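Local coordinates for protein proline dehydrogenase (PDB 3HAZ) that probably oxidises proline to glutamate in two steps, pairing an FAD-dependent proline dehydrogenase with an NAD-dependent aldehyde dehydrogenase in one chain, at residues D292-T297 with D307-A312; A847-M852 with C868-H873. All blocks are in the same frame, centred on the assembly; numbering follows the deposited sequence.

Contact 1 of 2, residues D292-T297 with D307-A312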
loop_
_atom_site.group_PDB
_atom_site.type_symbol
_atom_site.label_atom_id
_atom_site.label_comp_id
_atom_site.label_asym_id
_atom_site.label_seq_id
_atom_site.Cartn_x
_atom_site.Cartn_y
_atom_site.Cartn_z
ATOM N N ASP A 292 23.427 26.970 43.225
ATOM C CA ASP A 292 24.627 27.629 43.751
ATOM C C ASP A 292 24.238 28.902 44.493
ATOM O O ASP A 292 24.710 29.164 45.595
ATOM C CB ASP A 292 25.575 28.011 42.617
ATOM C CG ASP A 292 26.253 26.812 41.987
ATOM O OD1 ASP A 292 26.309 25.740 42.630
ATOM O OD2 ASP A 292 26.728 26.950 40.841
ATOM N N VAL A 293 23.386 29.704 43.863
ATOM C CA VAL A 293 22.947 30.960 44.448
ATOM C C VAL A 293 22.142 30.690 45.718
ATOM O O VAL A 293 22.374 31.312 46.757
ATOM C CB VAL A 293 22.112 31.771 43.441
ATOM C CG1 VAL A 293 21.336 32.890 44.143
ATOM C CG2 VAL A 293 23.013 32.320 42.342
ATOM N N ILE A 294 21.218 29.739 45.632
ATOM C CA ILE A 294 20.347 29.405 46.759
ATOM C C ILE A 294 21.137 28.890 47.964
ATOM O O ILE A 294 20.831 29.237 49.108
ATOM C CB ILE A 294 19.270 28.371 46.347
ATOM C CG1 ILE A 294 18.219 29.037 45.461
ATOM C CG2 ILE A 294 18.607 27.757 47.558
ATOM C CD1 ILE A 294 17.207 28.068 44.870
ATOM N N ALA A 295 22.153 28.073 47.704
ATOM C CA ALA A 295 22.968 27.506 48.772
ATOM C C ALA A 295 23.782 28.584 49.486
ATOM O O ALA A 295 23.887 28.580 50.711
ATOM C CB ALA A 295 23.894 26.421 48.226
ATOM N N ALA A 296 24.368 29.497 48.718
ATOM C CA ALA A 296 25.183 30.558 49.310
ATOM C C ALA A 296 24.306 31.513 50.117
ATOM O O ALA A 296 24.705 32.009 51.165
ATOM C CB ALA A 296 25.959 31.307 48.236
ATOM N N THR A 297 23.096 31.755 49.627
ATOM C CA THR A 297 22.162 32.591 50.351
ATOM C C THR A 297 21.751 31.928 51.660
ATOM O O THR A 297 21.781 32.553 52.722
ATOM C CB THR A 297 20.909 32.861 49.509
ATOM O OG1 THR A 297 21.302 33.443 48.260
ATOM C CG2 THR A 297 19.971 33.806 50.245
ATOM N N ASP A 307 11.831 29.318 59.459
ATOM C CA ASP A 307 11.474 28.083 58.761
ATOM C C ASP A 307 10.774 28.309 57.410
ATOM O O ASP A 307 10.215 27.371 56.829
ATOM C CB ASP A 307 10.575 27.209 59.653
ATOM C CG ASP A 307 11.232 26.834 60.980
ATOM O OD1 ASP A 307 12.475 26.906 61.089
ATOM O OD2 ASP A 307 10.494 26.457 61.918
ATOM N N GLY A 308 10.806 29.536 56.903
ATOM C CA GLY A 308 10.045 29.869 55.706
ATOM C C GLY A 308 10.787 29.836 54.378
ATOM O O GLY A 308 10.163 29.901 53.314
ATOM N N PHE A 309 12.113 29.741 54.425
ATOM C CA PHE A 309 12.907 29.739 53.199
ATOM C C PHE A 309 12.712 28.445 52.431
ATOM O O PHE A 309 12.553 27.379 53.023
ATOM C CB PHE A 309 14.394 29.944 53.490
ATOM C CG PHE A 309 15.238 30.092 52.251
ATOM C CD1 PHE A 309 15.462 31.341 51.691
ATOM C CD2 PHE A 309 15.805 28.981 51.645
ATOM C CE1 PHE A 309 16.233 31.480 50.551
ATOM C CE2 PHE A 309 16.574 29.116 50.499
ATOM C CZ PHE A 309 16.790 30.367 49.954
ATOM N N GLY A 310 12.733 28.546 51.106
ATOM C CA GLY A 310 12.533 27.382 50.267
ATOM C C GLY A 310 12.671 27.636 48.778
ATOM O O GLY A 310 13.025 28.741 48.340
ATOM N N LEU A 311 12.384 26.598 48.001
ATOM C CA LEU A 311 12.545 26.648 46.556
ATOM C C LEU A 311 11.601 25.658 45.895
ATOM O O LEU A 311 11.096 24.730 46.541
ATOM C CB LEU A 311 13.974 26.292 46.167
ATOM C CG LEU A 311 14.254 24.789 46.034
ATOM C CD1 LEU A 311 15.578 24.551 45.311
ATOM C CD2 LEU A 311 14.253 24.104 47.392
ATOM N N ALA A 312 11.376 25.861 44.602
ATOM C CA ALA A 312 10.586 24.928 43.805
ATOM C C ALA A 312 11.521 23.933 43.123
ATOM O O ALA A 312 12.653 24.276 42.768
ATOM C CB ALA A 312 9.760 25.677 42.769
#

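Contact 2 of 2, residues A847-M852 with C868-H873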
loop_
_atom_site.group_PDB
_atom_site.type_symbol
_atom_site.label_atom_id
_atom_site.label_comp_id
_atom_site.label_asym_id
_atom_site.label_seq_id
_atom_site.Cartn_x
_atom_site.Cartn_y
_atom_site.Cartn_z
ATOM N N ALA A 847 35.469 55.572 12.766
ATOM C CA ALA A 847 35.161 56.711 11.907
ATOM C C ALA A 847 33.651 56.886 11.750
ATOM O O ALA A 847 33.142 58.003 11.829
ATOM C CB ALA A 847 35.830 56.552 10.543
ATOM N N HIS A 848 32.940 55.782 11.525
ATOM C CA HIS A 848 31.480 55.819 11.426
ATOM C C HIS A 848 30.833 56.270 12.735
ATOM O O HIS A 848 29.858 57.029 12.738
ATOM C CB HIS A 848 30.927 54.444 11.033
ATOM C CG HIS A 848 29.434 54.402 10.934
ATOM N ND1 HIS A 848 28.747 54.884 9.841
ATOM C CD2 HIS A 848 28.496 53.933 11.791
ATOM C CE1 HIS A 848 27.449 54.721 10.031
ATOM N NE2 HIS A 848 27.270 54.141 11.204
ATOM N N ILE A 849 31.373 55.785 13.847
ATOM C CA ILE A 849 30.882 56.177 15.161
ATOM C C ILE A 849 31.060 57.681 15.384
ATOM O O ILE A 849 30.136 58.364 15.831
ATOM C CB ILE A 849 31.572 55.370 16.277
ATOM C CG1 ILE A 849 30.948 53.972 16.359
ATOM C CG2 ILE A 849 31.459 56.097 17.621
ATOM C CD1 ILE A 849 31.796 52.942 17.076
ATOM N N ALA A 850 32.242 58.198 15.055
ATOM C CA ALA A 850 32.504 59.629 15.186
ATOM C C ALA A 850 31.506 60.441 14.363
ATOM O O ALA A 850 30.941 61.424 14.843
ATOM C CB ALA A 850 33.932 59.953 14.764
ATOM N N ARG A 851 31.287 60.016 13.123
ATOM C CA ARG A 851 30.351 60.687 12.231
ATOM C C ARG A 851 28.918 60.646 12.764
ATOM O O ARG A 851 28.199 61.645 12.723
ATOM C CB ARG A 851 30.414 60.056 10.839
ATOM C CG ARG A 851 29.473 60.679 9.821
ATOM N N MET A 852 28.504 59.483 13.258
ATOM C CA MET A 852 27.150 59.307 13.764
ATOM C C MET A 852 26.904 60.155 15.005
ATOM O O MET A 852 25.808 60.677 15.195
ATOM C CB MET A 852 26.861 57.829 14.062
ATOM C CG MET A 852 26.531 56.981 12.843
ATOM S SD MET A 852 25.047 57.484 11.934
ATOM C CE MET A 852 25.789 58.511 10.663
ATOM N N CYS A 868 42.083 46.038 19.960
ATOM C CA CYS A 868 41.191 45.966 18.805
ATOM C C CYS A 868 39.749 45.686 19.213
ATOM O O CYS A 868 39.136 44.734 18.730
ATOM C CB CYS A 868 41.661 44.893 17.810
ATOM S SG CYS A 868 42.686 45.506 16.452
ATOM N N PHE A 869 39.212 46.515 20.102
ATOM C CA PHE A 869 37.839 46.353 20.552
ATOM C C PHE A 869 36.970 47.528 20.131
ATOM O O PHE A 869 37.406 48.682 20.157
ATOM C CB PHE A 869 37.789 46.200 22.072
ATOM C CG PHE A 869 38.385 44.922 22.573
ATOM C CD1 PHE A 869 39.730 44.850 22.900
ATOM C CD2 PHE A 869 37.603 43.791 22.718
ATOM C CE1 PHE A 869 40.284 43.671 23.361
ATOM C CE2 PHE A 869 38.147 42.608 23.180
ATOM C CZ PHE A 869 39.488 42.546 23.502
ATOM N N VAL A 870 35.739 47.217 19.739
ATOM C CA VAL A 870 34.702 48.226 19.560
ATOM C C VAL A 870 33.443 47.790 20.311
ATOM O O VAL A 870 32.916 46.710 20.067
ATOM C CB VAL A 870 34.371 48.444 18.076
ATOM C CG1 VAL A 870 33.269 49.479 17.933
ATOM C CG2 VAL A 870 35.616 48.885 17.319
ATOM N N ALA A 871 32.974 48.623 21.233
ATOM C CA ALA A 871 31.809 48.294 22.048
ATOM C C ALA A 871 30.502 48.520 21.289
ATOM O O ALA A 871 30.470 49.247 20.298
ATOM C CB ALA A 871 31.822 49.109 23.352
ATOM N N PRO A 872 29.415 47.892 21.755
ATOM C CA PRO A 872 28.096 48.158 21.174
ATOM C C PRO A 872 27.757 49.649 21.197
ATOM O O PRO A 872 28.020 50.358 22.172
ATOM C CB PRO A 872 27.148 47.372 22.090
ATOM C CG PRO A 872 27.993 46.246 22.601
ATOM C CD PRO A 872 29.358 46.852 22.798
ATOM N N HIS A 873 27.196 50.126 20.097
ATOM C CA HIS A 873 26.751 51.502 20.004
ATOM C C HIS A 873 25.328 51.501 19.478
ATOM O O HIS A 873 24.973 50.682 18.634
ATOM C CB HIS A 873 27.654 52.304 19.059
ATOM C CG HIS A 873 28.928 52.780 19.687
ATOM N ND1 HIS A 873 29.988 51.940 19.953
ATOM C CD2 HIS A 873 29.320 54.015 20.081
ATOM C CE1 HIS A 873 30.973 52.633 20.494
ATOM N NE2 HIS A 873 30.593 53.894 20.585
#

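Contact 1 of 2, residues D292-T297 with D307-A312
The ring of F309 meets helix 292-297 at its edge: CG2 of I294 lies close to the ring plane, 3.8 Å from CE2 of F309 and almost as near to CZ. T297 adds a looser touch, its CG2 coming in obliquely at 4.4 Å from CE1 of the same ring. With CG of F309 anti to the backbone N (chi1 -174°), the ring extends from the strand to the helix, and L338 of the next strand packs against it as well. The other branch of I294 serves L311: CD1 of I294 sits 3.9 Å from CD1 of L311 and equally near its CB, the two side chains running at about a right angle. Replacing I294 with an alanine would probably open a gap between helix and strand, taking away the methyls that meet both the F309 edge and L311. T297 spends its hydroxyl within the helix, OG1 donating to V293 O at 2.8 Å from above the carbonyl plane, while the backbone N of T297 also donates to that oxygen. The short axes of 292-297 and 309-312 run antiparallel at 172°, 10.5 Å apart; the segments belong to helix 287-298 and strand 309-314 of a beta-alpha-beta unit begun by strand 276-279. This is an outer helix packed on a barrel strand of the TIM-barrel proline dehydrogenase domain, whose A312 touches FAD.

Contact 2 of 2, residues A847-M852 with C868-H873
I849 and H873 make a CH-pi contact: the CD1 methyl of I849 sits over one face of the imidazole, 3.6 Å from the ring centroid and 15° off its normal. It lies toward the CE1-ND1 rim, 3.5 Å from CE1 of H873, while CG2 of the same isoleucine, on the same side of the ring, lies beyond the NE2-CD2 rim, 3.8 Å from NE2 of H873. Since CG1 of I849 is anti to the carbonyl carbon (chi1 -78°) and the chain then extends, CD1 reaches both its partners.

The purely apolar part is V870, whose CG1 comes within 3.9 Å of CD1 of I849. V870 also packs on L845 of the same helix, and I849 on I891 of strand 891-897. This is plain structural packing in the aldehyde dehydrogenase section, setting helix 839-855 on the segment that enters strand 873-876.

Within 868-873, ND1 of H873 donates to A871 O at 2.8 Å, with an N-H...O angle of 149°; the oxygen lies near the ring plane, although the nitrogen stands well above the carbonyl plane. This bond probably restrains the rotation of the imidazole, with one face toward I849.

Between 847-852 and 868-873 the contact is dispersion and CH-pi; earlier in the helix, K842 NZ adds a hydrogen bond to F869 O. The bond to A871 O implies that ND1 of H873 carries a proton.

Following the chain from the N terminus, contact 1 comes first, in the proline dehydrogenase section: it closes a short loop between helix 287-298 and strand 309-314 of the barrel. More than five hundred residues later, in the aldehyde dehydrogenase section, contact 2 brings helix 839-855 against the segment leading into strand 873-876, with strand 857-861 in the excursion between them. The two closures are in series, neither nested nor crossed. The centres of contact 1 and contact 2 are about 43 Å apart, and the nearest atoms of contact 1 and contact 2 about 25 Å. Contact 1 ties the FAD-binding barrel to its outer layer; contact 2 joins helix 839-855 to the entry of strand 873-876 in a mixed sheet.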